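Local coordinates for putative enoyl-CoA hydratase (Streptomyces avermitilis, PDB 3GKB), which probably catalyses the hydration of enoyl-CoA thioesters or a related reaction on acyl-CoA substrates, as a member of the crotonase family, at residues Y8-V13 against A34-E39; P27-I32 against P63-A68; H69-I74 against G260-A265; T109-A114 against E123-A128; K116-G121 against R268-L273. All coordinates share one frame; numbering follows the deposited sequence.

Interaction 1. Residues Y8-V13 against A34-E39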
# COMPACT_ATOMS: atom_id res chain seq x y z
N TYR B 8 -11.44 -31.01 20.91
CA TYR B 8 -10.75 -29.76 21.31
C TYR B 8 -11.64 -28.90 22.19
O TYR B 8 -12.84 -28.81 21.96
CB TYR B 8 -10.30 -28.97 20.09
CG TYR B 8 -9.44 -29.74 19.14
CD1 TYR B 8 -8.13 -30.05 19.46
CD2 TYR B 8 -9.92 -30.13 17.89
CE1 TYR B 8 -7.31 -30.74 18.58
CE2 TYR B 8 -9.11 -30.84 17.00
CZ TYR B 8 -7.81 -31.13 17.35
OH TYR B 8 -7.00 -31.81 16.47
N SER B 9 -11.05 -28.25 23.18
CA SER B 9 -11.82 -27.53 24.17
C SER B 9 -12.07 -26.08 23.79
O SER B 9 -12.93 -25.45 24.39
CB SER B 9 -11.11 -27.59 25.52
OG SER B 9 -9.79 -27.07 25.37
N THR B 10 -11.30 -25.54 22.83
CA THR B 10 -11.38 -24.11 22.49
C THR B 10 -11.78 -23.84 21.03
O THR B 10 -11.92 -22.66 20.62
CB THR B 10 -10.04 -23.40 22.71
OG1 THR B 10 -9.07 -23.90 21.78
CG2 THR B 10 -9.54 -23.55 24.16
N LEU B 11 -11.96 -24.91 20.27
CA LEU B 11 -12.31 -24.82 18.86
C LEU B 11 -12.92 -26.14 18.39
O LEU B 11 -12.83 -27.17 19.09
CB LEU B 11 -11.07 -24.44 18.03
CG LEU B 11 -9.87 -25.39 18.02
CD1 LEU B 11 -10.08 -26.42 16.93
CD2 LEU B 11 -8.53 -24.65 17.81
N ARG B 12 -13.56 -26.08 17.23
CA ARG B 12 -14.06 -27.25 16.51
C ARG B 12 -13.61 -27.20 15.07
O ARG B 12 -13.52 -26.11 14.49
CB ARG B 12 -15.59 -27.25 16.52
CG ARG B 12 -16.16 -27.54 17.87
CD ARG B 12 -17.69 -27.61 17.79
NE ARG B 12 -18.32 -26.33 17.47
CZ ARG B 12 -18.40 -25.31 18.32
NH1 ARG B 12 -17.85 -25.38 19.54
NH2 ARG B 12 -19.02 -24.20 17.96
N VAL B 13 -13.33 -28.36 14.49
CA VAL B 13 -12.96 -28.45 13.11
C VAL B 13 -13.83 -29.44 12.36
O VAL B 13 -14.18 -30.50 12.89
CB VAL B 13 -11.49 -28.88 12.93
CG1 VAL B 13 -11.10 -28.78 11.47
CG2 VAL B 13 -10.59 -28.04 13.77
N ALA B 34 -3.27 -20.45 26.66
CA ALA B 34 -2.27 -21.47 26.37
C ALA B 34 -2.88 -22.72 25.74
O ALA B 34 -2.27 -23.31 24.83
CB ALA B 34 -1.48 -21.85 27.62
N THR B 35 -4.07 -23.09 26.20
CA THR B 35 -4.76 -24.24 25.65
C THR B 35 -5.12 -24.01 24.18
O THR B 35 -4.86 -24.86 23.35
CB THR B 35 -6.00 -24.65 26.49
OG1 THR B 35 -5.56 -25.00 27.82
CG2 THR B 35 -6.69 -25.86 25.86
N MET B 36 -5.67 -22.84 23.85
CA MET B 36 -5.98 -22.57 22.44
C MET B 36 -4.73 -22.57 21.56
O MET B 36 -4.76 -23.08 20.44
CB MET B 36 -6.73 -21.24 22.24
CG MET B 36 -7.23 -21.02 20.78
SD MET B 36 -7.96 -19.37 20.40
CE MET B 36 -9.55 -19.50 21.30
N MET B 37 -3.65 -21.99 22.05
CA MET B 37 -2.39 -21.93 21.32
C MET B 37 -1.91 -23.36 20.97
O MET B 37 -1.45 -23.62 19.86
CB MET B 37 -1.33 -21.18 22.14
CG MET B 37 -1.58 -19.67 22.28
SD MET B 37 -0.57 -18.71 23.44
CE MET B 37 0.98 -18.71 22.56
N ARG B 38 -2.05 -24.27 21.93
CA ARG B 38 -1.63 -25.65 21.71
C ARG B 38 -2.57 -26.36 20.74
O ARG B 38 -2.12 -27.10 19.86
CB ARG B 38 -1.55 -26.38 23.07
CG ARG B 38 -1.17 -27.82 23.02
CD ARG B 38 -0.79 -28.28 24.44
NE ARG B 38 -1.94 -28.39 25.34
CZ ARG B 38 -2.32 -27.50 26.28
NH1 ARG B 38 -1.66 -26.36 26.49
NH2 ARG B 38 -3.39 -27.78 27.02
N GLU B 39 -3.88 -26.12 20.89
CA GLU B 39 -4.87 -26.78 20.04
C GLU B 39 -4.78 -26.27 18.60
O GLU B 39 -4.93 -27.06 17.66
CB GLU B 39 -6.30 -26.63 20.60
CG GLU B 39 -6.54 -27.40 21.89
CD GLU B 39 -7.96 -27.33 22.39
OE1 GLU B 39 -8.75 -26.46 21.95
OE2 GLU B 39 -8.30 -28.16 23.27
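Both carboxylate oxygens of E39 are gripped twice, each by the backbone N-H and the hydroxyl of one residue in the segment 8-13. OE2 of E39 takes S9 N at 2.8 Å in an almost straight bond (176° at the hydrogen), met on the syn side, and S9 OG, also at 2.8 Å, from above the carboxylate plane. OE1 of E39 receives T10 N at 2.9 Å on its syn lone pair. The hydroxyl T10 OG1 reaches the same E39 OE1 at 2.6 Å, from the anti side and well out of the plane. Each hydroxyl lies between its own backbone N and carbonyl carbon (chi1 56° for S9, 66° for T10), beside the N-H with which it shares an oxygen.

Carbon atoms of both segments pack beside this carboxylate. The Y8 side chain slides past that of E39 in the opposite direction, with Y8 CD1 3.9 Å from E39 CG and the ring steeply inclined to the carboxylate. L11 CD2 also comes within 4.1 Å of E39 CB, while CG2 of T35 reaches the S9 hydroxyl at 3.4 Å and CG of M36 lies against T10 OG1. An alanine in place of E39 would probably leave two backbone N-H groups and two hydroxyls without their acceptor and the N-terminal chain freer to move.

The contact thus fastens the chain entering edge strand 11-16 to the first turns of helix 34-48, and four donors around one carboxylate would be expected to favour its ionised form.

Interaction 2. Residues P27-I32 against P63-A68; sequences PPVNVI and PEFFLA
N30 and A68 tie together two loops of the crotonase fold, one following strand 19-24 and the other following strand 55-60. N30 works with both its backbone and its side chain. Its ND2 donates to F66 O at 2.8 Å, nearly straight at 172°, with the acceptor in the plane of the amide. Its carbonyl O accepts A68 N at 3.0 Å, the donor standing above the carbonyl plane, and takes a CA-H...O contact from L67 as well. Apolar groups fill in beside these bonds: V29 and F65 lie side by side, with V29 CG1 3.8 Å from F65 CE2, and the methyl of A68 rests against both V29 O (3.2 Å) and V29 CG2. At the far end I32 crosses L67 at about a right angle, their CD1 atoms 3.9 Å apart.

In the next shell, N26 N donates to OD1 of N30 and L24 O accepts from its ND2, so the amide is held at both ends, while F66 turns its ring to V111 and L113 of strand 108-113. A leucine in place of N30 would probably leave F66 O and L24 O without this donor and N26 N without its acceptor, weakening the hold between the loops. The ring of F65 is covered on one face by its neighbour E64, whose CG lies 3.6 Å above the ring plane, displaced toward the rim.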
# COMPACT_ATOMS: atom_id res chain seq x y z
N PRO B 27 -15.48 -19.58 25.51
CA PRO B 27 -16.21 -18.63 26.35
C PRO B 27 -15.40 -18.08 27.51
O PRO B 27 -14.51 -18.75 28.03
CB PRO B 27 -17.38 -19.46 26.87
CG PRO B 27 -17.57 -20.52 25.91
CD PRO B 27 -16.22 -20.85 25.35
N PRO B 28 -15.72 -16.86 27.97
CA PRO B 28 -16.82 -15.98 27.51
C PRO B 28 -16.51 -14.99 26.38
O PRO B 28 -17.44 -14.41 25.83
CB PRO B 28 -17.18 -15.22 28.79
CG PRO B 28 -15.89 -15.14 29.55
CD PRO B 28 -15.08 -16.35 29.19
N VAL B 29 -15.25 -14.77 26.03
CA VAL B 29 -14.93 -13.73 25.02
C VAL B 29 -13.90 -14.16 23.99
O VAL B 29 -13.34 -13.33 23.30
CB VAL B 29 -14.44 -12.40 25.67
CG1 VAL B 29 -15.53 -11.78 26.54
CG2 VAL B 29 -13.19 -12.63 26.48
N ASN B 30 -13.66 -15.47 23.86
CA ASN B 30 -12.68 -16.00 22.91
C ASN B 30 -11.27 -15.44 23.15
O ASN B 30 -10.55 -15.05 22.21
CB ASN B 30 -13.12 -15.78 21.46
CG ASN B 30 -14.00 -16.91 20.93
OD1 ASN B 30 -14.62 -17.67 21.71
ND2 ASN B 30 -14.07 -17.02 19.60
N VAL B 31 -10.85 -15.45 24.42
CA VAL B 31 -9.44 -15.14 24.67
C VAL B 31 -8.59 -16.25 24.09
O VAL B 31 -9.03 -17.39 23.96
CB VAL B 31 -9.06 -14.90 26.16
CG1 VAL B 31 -9.91 -13.82 26.79
CG2 VAL B 31 -9.10 -16.16 26.95
N ILE B 32 -7.39 -15.89 23.67
CA ILE B 32 -6.35 -16.82 23.24
C ILE B 32 -5.50 -17.17 24.44
O ILE B 32 -4.62 -16.38 24.87
CB ILE B 32 -5.43 -16.20 22.20
CG1 ILE B 32 -6.22 -15.65 21.01
CG2 ILE B 32 -4.39 -17.23 21.73
CD1 ILE B 32 -5.40 -14.67 20.17
N PRO B 63 -20.72 -14.33 19.50
CA PRO B 63 -21.45 -13.32 18.73
C PRO B 63 -20.80 -11.93 18.66
O PRO B 63 -21.21 -11.14 17.82
CB PRO B 63 -22.83 -13.24 19.42
CG PRO B 63 -22.64 -13.87 20.78
CD PRO B 63 -21.49 -14.84 20.65
N GLU B 64 -19.86 -11.61 19.55
CA GLU B 64 -19.27 -10.26 19.59
C GLU B 64 -17.76 -10.23 19.29
O GLU B 64 -17.25 -9.22 18.76
CB GLU B 64 -19.53 -9.63 20.95
CG GLU B 64 -19.00 -8.22 21.02
CD GLU B 64 -19.62 -7.38 22.12
OE1 GLU B 64 -20.41 -7.93 22.93
OE2 GLU B 64 -19.29 -6.16 22.14
N PHE B 65 -17.07 -11.31 19.65
CA PHE B 65 -15.59 -11.40 19.54
C PHE B 65 -15.13 -12.52 18.62
O PHE B 65 -15.61 -13.65 18.70
CB PHE B 65 -14.97 -11.58 20.93
CG PHE B 65 -15.40 -10.53 21.88
CD1 PHE B 65 -14.87 -9.24 21.77
CD2 PHE B 65 -16.40 -10.76 22.78
CE1 PHE B 65 -15.32 -8.23 22.60
CE2 PHE B 65 -16.87 -9.76 23.59
CZ PHE B 65 -16.34 -8.50 23.50
N PHE B 66 -14.21 -12.20 17.71
CA PHE B 66 -13.52 -13.21 16.92
C PHE B 66 -12.49 -13.87 17.82
O PHE B 66 -12.60 -15.07 18.14
CB PHE B 66 -12.89 -12.57 15.68
CG PHE B 66 -12.10 -13.52 14.85
CD1 PHE B 66 -12.74 -14.34 13.91
CD2 PHE B 66 -10.73 -13.64 15.01
CE1 PHE B 66 -12.00 -15.21 13.15
CE2 PHE B 66 -10.00 -14.54 14.25
CZ PHE B 66 -10.64 -15.32 13.33
N LEU B 67 -11.52 -13.06 18.28
CA LEU B 67 -10.54 -13.44 19.30
C LEU B 67 -10.23 -12.18 20.09
O LEU B 67 -9.80 -11.21 19.53
CB LEU B 67 -9.26 -13.99 18.71
CG LEU B 67 -9.30 -15.40 18.10
CD1 LEU B 67 -7.96 -15.68 17.34
CD2 LEU B 67 -9.63 -16.49 19.17
N ALA B 68 -10.51 -12.20 21.38
CA ALA B 68 -10.46 -10.98 22.19
C ALA B 68 -9.07 -10.37 22.22
O ALA B 68 -8.91 -9.17 22.02
CB ALA B 68 -10.91 -11.29 23.59

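Interaction 3. Residues H69-I74 against G260-A265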
# COMPACT_ATOMS: atom_id res chain seq x y z
N HIS B 69 -8.08 -11.22 22.50
CA HIS B 69 -6.66 -10.92 22.74
C HIS B 69 -6.09 -12.11 23.51
O HIS B 69 -6.81 -13.03 23.84
CB HIS B 69 -6.44 -9.58 23.50
CG HIS B 69 -7.20 -9.49 24.79
ND1 HIS B 69 -6.83 -10.19 25.92
CD2 HIS B 69 -8.32 -8.81 25.11
CE1 HIS B 69 -7.69 -9.92 26.89
NE2 HIS B 69 -8.62 -9.11 26.42
N VAL B 70 -4.79 -12.08 23.77
CA VAL B 70 -4.15 -13.12 24.56
C VAL B 70 -4.58 -13.02 26.02
O VAL B 70 -4.73 -11.93 26.57
CB VAL B 70 -2.61 -13.04 24.41
CG1 VAL B 70 -1.91 -13.98 25.40
CG2 VAL B 70 -2.20 -13.38 22.96
N ASP B 71 -4.77 -14.17 26.63
CA ASP B 71 -5.18 -14.29 28.02
C ASP B 71 -4.25 -13.47 28.90
O ASP B 71 -3.03 -13.65 28.92
CB ASP B 71 -5.16 -15.77 28.40
CG ASP B 71 -5.55 -16.01 29.86
OD1 ASP B 71 -6.04 -15.06 30.53
OD2 ASP B 71 -5.34 -17.17 30.31
N MET B 72 -4.83 -12.53 29.63
CA MET B 72 -4.03 -11.62 30.46
C MET B 72 -3.43 -12.35 31.69
O MET B 72 -2.55 -11.81 32.35
CB MET B 72 -4.91 -10.45 30.88
CG MET B 72 -5.17 -9.39 29.73
SD MET B 72 -6.62 -8.29 30.05
CE MET B 72 -5.96 -7.14 31.18
N ARG B 73 -3.95 -13.53 31.99
CA ARG B 73 -3.41 -14.38 33.05
C ARG B 73 -2.43 -15.44 32.54
O ARG B 73 -2.03 -16.32 33.32
CB ARG B 73 -4.55 -15.09 33.77
CG ARG B 73 -5.58 -14.16 34.37
CD ARG B 73 -6.29 -14.87 35.47
NE ARG B 73 -6.96 -13.94 36.35
CZ ARG B 73 -8.21 -13.55 36.22
NH1 ARG B 73 -8.95 -13.99 35.21
NH2 ARG B 73 -8.71 -12.68 37.10
N ILE B 74 -2.04 -15.36 31.27
CA ILE B 74 -1.19 -16.40 30.69
C ILE B 74 0.19 -16.52 31.39
O ILE B 74 0.81 -17.56 31.34
CB ILE B 74 -1.03 -16.22 29.15
CG1 ILE B 74 -0.64 -17.56 28.51
CG2 ILE B 74 -0.08 -15.07 28.80
CD1 ILE B 74 -0.81 -17.60 27.03
N GLY B 260 -12.69 -5.64 34.96
CA GLY B 260 -13.59 -6.35 34.08
C GLY B 260 -13.07 -6.79 32.73
O GLY B 260 -13.87 -7.24 31.90
N ALA B 261 -11.76 -6.66 32.46
CA ALA B 261 -11.25 -7.23 31.22
C ALA B 261 -11.57 -8.74 31.19
O ALA B 261 -11.66 -9.39 32.24
CB ALA B 261 -9.73 -6.95 31.03
N GLN B 262 -11.80 -9.27 30.00
CA GLN B 262 -12.03 -10.68 29.78
C GLN B 262 -13.44 -11.10 30.22
O GLN B 262 -13.72 -12.28 30.39
CB GLN B 262 -10.90 -11.55 30.37
CG GLN B 262 -9.55 -11.10 29.82
CD GLN B 262 -8.37 -12.08 29.95
OE1 GLN B 262 -7.35 -11.86 29.30
NE2 GLN B 262 -8.50 -13.13 30.77
N THR B 263 -14.30 -10.10 30.37
CA THR B 263 -15.73 -10.27 30.45
C THR B 263 -16.34 -9.53 29.27
O THR B 263 -15.77 -8.56 28.79
CB THR B 263 -16.31 -9.67 31.75
OG1 THR B 263 -16.30 -8.23 31.68
CG2 THR B 263 -15.50 -10.13 32.94
N PRO B 264 -17.51 -9.97 28.81
CA PRO B 264 -18.13 -9.31 27.64
C PRO B 264 -18.31 -7.81 27.80
O PRO B 264 -17.98 -7.03 26.88
CB PRO B 264 -19.47 -10.02 27.52
CG PRO B 264 -19.16 -11.39 28.05
CD PRO B 264 -18.28 -11.15 29.23
N ALA B 265 -18.79 -7.38 28.96
CA ALA B 265 -18.96 -5.87 29.15
C ALA B 265 -17.63 -5.10 29.12
O ALA B 265 -17.54 -4.00 28.57
CB ALA B 265 -19.74 -5.57 30.42
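Q262 extends toward D71 and M72 with CG anti to its carbonyl carbon (chi1 -55°) and CD continuing outward (chi2 -162°); D71 answers with CG anti to its backbone N. The Q262 amide is bonded at both ends. OE1 of Q262 accepts M72 N at 2.6 Å, the donor tilted slightly out of the side-chain carbonyl plane, and NE2 of Q262 donates to D71 OD1 at 3.1 Å, meeting that oxygen on its anti side. R73 N reaches the same D71 OD1 at 3.0 Å from the opposite face of the carboxylate, which closes an Asx turn.

OE1 of Q262 also lies in the plane of the H69 ring, at its edge, 3.1 Å from H69 CE1. That ring is fixed in its rotation by two bonds: H69 ND1 donates to V70 O at 2.8 Å, and H69 NE2 is bonded to OE2 of E267, which also takes Q262 N. M72 supplies the apolar side, its SD 3.5 Å from A261 CB, while helix 248-258 packs on the same methionine.

A tight turn lies in each segment. The Asx turn overlaps a type I turn, D71 to I74. Across the contact, a type II turn from G260 to T263 joins the Schellman end of helix 248-258 to the T263 N-cap of helix 264-268. In crotonase relatives the loop after the equivalent of strand 55-60 supplies a backbone N-H to the oxyanion hole, and the region of H69-I74 probably corresponds to it.

Interaction 4. Residues T109-A114 against E123-A128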
# COMPACT_ATOMS: atom_id res chain seq x y z
N THR B 109 -5.49 -19.90 3.53
CA THR B 109 -6.13 -19.59 4.81
C THR B 109 -7.00 -18.31 4.66
O THR B 109 -6.57 -17.27 4.10
CB THR B 109 -5.09 -19.38 5.91
OG1 THR B 109 -4.12 -18.40 5.49
CG2 THR B 109 -4.36 -20.72 6.25
N ILE B 110 -8.25 -18.41 5.11
CA ILE B 110 -9.22 -17.33 4.97
C ILE B 110 -9.81 -17.03 6.34
O ILE B 110 -10.24 -17.95 7.02
CB ILE B 110 -10.38 -17.74 4.00
CG1 ILE B 110 -9.85 -18.04 2.60
CG2 ILE B 110 -11.45 -16.62 3.92
CD1 ILE B 110 -10.90 -18.70 1.65
N VAL B 111 -9.83 -15.77 6.75
CA VAL B 111 -10.50 -15.38 8.01
C VAL B 111 -11.82 -14.68 7.66
O VAL B 111 -11.85 -13.79 6.80
CB VAL B 111 -9.63 -14.44 8.88
CG1 VAL B 111 -10.48 -13.76 10.00
CG2 VAL B 111 -8.41 -15.21 9.50
N LYS B 112 -12.89 -15.13 8.29
CA LYS B 112 -14.19 -14.48 8.25
C LYS B 112 -14.39 -13.73 9.57
O LYS B 112 -14.64 -14.37 10.62
CB LYS B 112 -15.29 -15.51 8.07
CG LYS B 112 -16.68 -14.91 8.07
CD LYS B 112 -17.73 -15.92 7.61
CE LYS B 112 -17.97 -17.00 8.62
NZ LYS B 112 -19.11 -17.91 8.24
N LEU B 113 -14.31 -12.41 9.51
CA LEU B 113 -14.34 -11.55 10.69
C LEU B 113 -15.66 -10.81 10.79
O LEU B 113 -15.91 -9.86 10.04
CB LEU B 113 -13.17 -10.55 10.66
CG LEU B 113 -13.08 -9.58 11.86
CD1 LEU B 113 -12.75 -10.39 13.14
CD2 LEU B 113 -12.08 -8.47 11.64
N ALA B 114 -16.48 -11.22 11.75
CA ALA B 114 -17.76 -10.60 11.99
C ALA B 114 -17.75 -9.67 13.19
O ALA B 114 -18.45 -8.65 13.17
CB ALA B 114 -18.86 -11.66 12.13
N GLU B 123 -3.57 -9.86 15.24
CA GLU B 123 -2.41 -10.49 14.62
C GLU B 123 -2.81 -11.73 13.82
O GLU B 123 -2.34 -11.92 12.69
CB GLU B 123 -1.31 -10.81 15.67
CG GLU B 123 -0.74 -9.53 16.32
CD GLU B 123 0.22 -9.74 17.54
OE1 GLU B 123 1.27 -9.08 17.57
OE2 GLU B 123 -0.10 -10.52 18.46
N PHE B 124 -3.69 -12.55 14.41
CA PHE B 124 -4.23 -13.78 13.81
C PHE B 124 -4.95 -13.43 12.52
O PHE B 124 -4.66 -13.99 11.44
CB PHE B 124 -5.18 -14.42 14.86
CG PHE B 124 -5.69 -15.78 14.51
CD1 PHE B 124 -5.40 -16.86 15.35
CD2 PHE B 124 -6.52 -16.00 13.42
CE1 PHE B 124 -5.86 -18.11 15.09
CE2 PHE B 124 -7.00 -17.31 13.16
CZ PHE B 124 -6.66 -18.33 14.00
N VAL B 125 -5.82 -12.41 12.59
CA VAL B 125 -6.55 -11.95 11.40
C VAL B 125 -5.59 -11.54 10.29
O VAL B 125 -5.80 -11.94 9.13
CB VAL B 125 -7.54 -10.80 11.73
CG1 VAL B 125 -8.16 -10.20 10.42
CG2 VAL B 125 -8.64 -11.29 12.71
N ALA B 126 -4.56 -10.76 10.62
CA ALA B 126 -3.66 -10.19 9.58
C ALA B 126 -2.72 -11.24 8.98
O ALA B 126 -2.21 -11.06 7.89
CB ALA B 126 -2.84 -9.05 10.17
N ALA B 127 -2.53 -12.35 9.68
CA ALA B 127 -1.55 -13.39 9.28
C ALA B 127 -2.10 -14.33 8.19
O ALA B 127 -1.33 -14.92 7.42
CB ALA B 127 -1.16 -14.22 10.49
N ALA B 128 -3.42 -14.44 8.12
CA ALA B 128 -4.07 -15.32 7.14
C ALA B 128 -3.83 -14.81 5.71
O ALA B 128 -3.59 -13.61 5.49
CB ALA B 128 -5.54 -15.45 7.42
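V111 meets the aromatic ring of F124 at its edge, CG2 of V111 lying close to the ring plane and 4.4 Å from F124 CD2. Outside the two segments F58 of strand 55-60 packs edge-to-face with it, and V98 and I102 of helix 96-103 and L67 also touch it. F124 therefore bridges several elements, and the strand 108-113 takes only a modest share of it.

The closer packing is aliphatic. V111 carries CG1 anti to its backbone N (chi1 166°), and this methyl faces V125 CG2 at 4.1 Å, the two side chains crossing at about a right angle. The second methyl, V111 CG2, drops onto A128 CB at 3.6 Å. Two residues further along the strand, L113 CD1 reaches the same V125 CG2 at 4.2 Å, so that a single valine methyl is shared by two residues on one face of the strand.

This is the strand-helix packing of a beta-alpha-beta crossover of the crotonase fold: strand 108-113 leads through short strand 116-118 into helix 120-127, and the chain returns as strand 130-134, parallel to and beside the first. The short axes of strand 109-113 and helix 123-127 approach to 8.4 Å and run at 133° to each other. Where the helix ends, A128 comes down on the strand at T109. There T109 OG1 stands 3.5 Å from A128 CA and accepts a hydrogen bond from D129 N, the first residue past the segment.

Interaction 5. Residues K116-G121 against R268-L273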
# COMPACT_ATOMS: atom_id res chain seq x y z
N LYS B 116 -15.19 -8.40 16.95
CA LYS B 116 -13.98 -7.72 17.38
C LYS B 116 -12.80 -8.67 17.59
O LYS B 116 -12.94 -9.74 18.20
CB LYS B 116 -14.23 -6.94 18.68
CG LYS B 116 -15.22 -5.80 18.54
CD LYS B 116 -15.76 -5.42 19.90
CE LYS B 116 -16.66 -4.20 19.86
NZ LYS B 116 -17.89 -4.48 19.09
N ALA B 117 -11.64 -8.23 17.09
CA ALA B 117 -10.38 -8.92 17.28
C ALA B 117 -9.34 -7.89 17.71
O ALA B 117 -9.15 -6.90 17.03
CB ALA B 117 -9.93 -9.63 15.98
N ARG B 118 -8.72 -8.12 18.86
CA ARG B 118 -7.73 -7.21 19.37
C ARG B 118 -6.45 -7.94 19.78
O ARG B 118 -6.45 -9.16 20.04
CB ARG B 118 -8.25 -6.40 20.55
CG ARG B 118 -9.43 -5.50 20.25
CD ARG B 118 -9.77 -4.76 21.50
NE ARG B 118 -10.88 -3.80 21.43
CZ ARG B 118 -12.14 -4.05 21.79
NH1 ARG B 118 -12.51 -5.26 22.14
NH2 ARG B 118 -13.04 -3.07 21.79
N GLY B 119 -5.36 -7.18 19.79
CA GLY B 119 -4.04 -7.71 20.14
C GLY B 119 -3.66 -8.92 19.33
O GLY B 119 -3.70 -8.90 18.09
N GLY B 120 -3.35 -10.00 20.02
CA GLY B 120 -3.07 -11.26 19.36
C GLY B 120 -4.16 -11.76 18.43
O GLY B 120 -3.87 -12.44 17.44
N GLY B 121 -5.42 -11.43 18.72
CA GLY B 121 -6.52 -11.74 17.79
C GLY B 121 -6.38 -10.97 16.49
O GLY B 121 -6.67 -11.50 15.40
N ARG B 268 -16.10 -5.00 25.47
CA ARG B 268 -16.83 -4.30 24.43
C ARG B 268 -16.12 -2.99 24.03
O ARG B 268 -15.89 -2.73 22.84
CB ARG B 268 -18.27 -4.03 24.86
CG ARG B 268 -19.12 -3.33 23.76
CD ARG B 268 -20.64 -3.48 24.02
NE ARG B 268 -20.98 -4.89 24.23
CZ ARG B 268 -21.57 -5.40 25.31
NH1 ARG B 268 -21.99 -4.64 26.32
NH2 ARG B 268 -21.78 -6.71 25.38
N ASP B 269 -15.73 -2.20 25.04
CA ASP B 269 -14.92 -1.00 24.85
C ASP B 269 -13.64 -1.15 25.66
O ASP B 269 -13.37 -0.38 26.59
CB ASP B 269 -15.70 0.28 25.28
CG ASP B 269 -14.91 1.59 25.06
OD1 ASP B 269 -13.88 1.62 24.32
OD2 ASP B 269 -15.34 2.63 25.64
N LEU B 270 -12.84 -2.15 25.30
CA LEU B 270 -11.60 -2.40 26.03
C LEU B 270 -10.68 -1.17 26.02
O LEU B 270 -9.92 -0.96 26.99
CB LEU B 270 -10.89 -3.66 25.51
CG LEU B 270 -9.68 -4.18 26.27
CD1 LEU B 270 -10.07 -4.55 27.73
CD2 LEU B 270 -9.04 -5.36 25.54
N GLU B 271 -10.70 -0.39 24.94
CA GLU B 271 -9.82 0.78 24.81
C GLU B 271 -10.16 1.75 25.90
O GLU B 271 -9.28 2.17 26.66
CB GLU B 271 -9.94 1.45 23.43
CG GLU B 271 -9.45 0.60 22.27
CD GLU B 271 -10.40 -0.53 21.82
OE1 GLU B 271 -11.61 -0.52 22.19
OE2 GLU B 271 -9.93 -1.45 21.08
N GLY B 272 -11.45 2.07 26.02
CA GLY B 272 -11.94 2.93 27.11
C GLY B 272 -11.63 2.40 28.51
O GLY B 272 -11.18 3.15 29.40
N LEU B 273 -11.84 1.11 28.73
CA LEU B 273 -11.56 0.49 30.01
C LEU B 273 -10.09 0.64 30.38
O LEU B 273 -9.74 1.05 31.50
CB LEU B 273 -11.98 -0.98 29.98
CG LEU B 273 -11.74 -1.79 31.25
CD1 LEU B 273 -12.33 -1.05 32.46
CD2 LEU B 273 -12.39 -3.14 31.12
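R118 and E271 reach toward each other tip to tip and form the tight part of this contact. The grip is side-on: R118 NE binds E271 OE2 at 2.6 Å, and R118 NH2 binds E271 OE1 at 3.0 Å on its syn lone pair, a two-nitrogen salt bridge whose flat groups are turned 44° against each other. The arginine runs extended from CG to NE, whereas E271 bends at chi2 (77°), a turn that folds its CD back toward strand 116-118. R118 NH2 also donates to R268 O at 3.1 Å, the oxygen lying in the plane of the guanidinium. Over the centre of one guanidinium face stands L270 CB, 3.9 Å above it. Held at its edge and covered on a face, this buried charge has little freedom to turn.

The K116 end is looser. K116 touches by its aliphatic part, CE against R268 O at 3.4 Å, while K116 NZ and R268 NE stay 6.0 Å apart. R268 is exposed, and its NE makes a salt bridge to E64 OE2, with which K116 NZ forms a long, weak ion pair; the shared carboxylate probably eases the repulsion between these like charges.

Helix 270-280 starts here, with D269 as N-cap: its OD1 accepts G272 N. The bridge therefore joins the beginning of that C-terminal helix, just after helix 264-268, to edge strand 116-118, immediately before G119, the N-cap of helix 120-127.

In the fold
Interaction 4 is the most central, a mainly apolar strand-helix packing in the buried core with no hydrogen bond across it, and interaction 2, also buried, adds loop-to-loop hydrogen bonds beside it, with F66 and L67 packing against V111, L113 and F124. Interactions 3 and 5 dock the C-terminal helices onto the body through polar side chains in partly buried contacts, an amide in one and a salt bridge in the other; they meet where H69 packs on L270. Interactions 4 and 5 share helix 120-127. Interaction 1 lies at the far edge of the six-stranded sheet, its centre about 21 Å from that of interaction 5, and ties down the N-terminal segment by a carboxylate, while M36 and M37 pack against interaction 2.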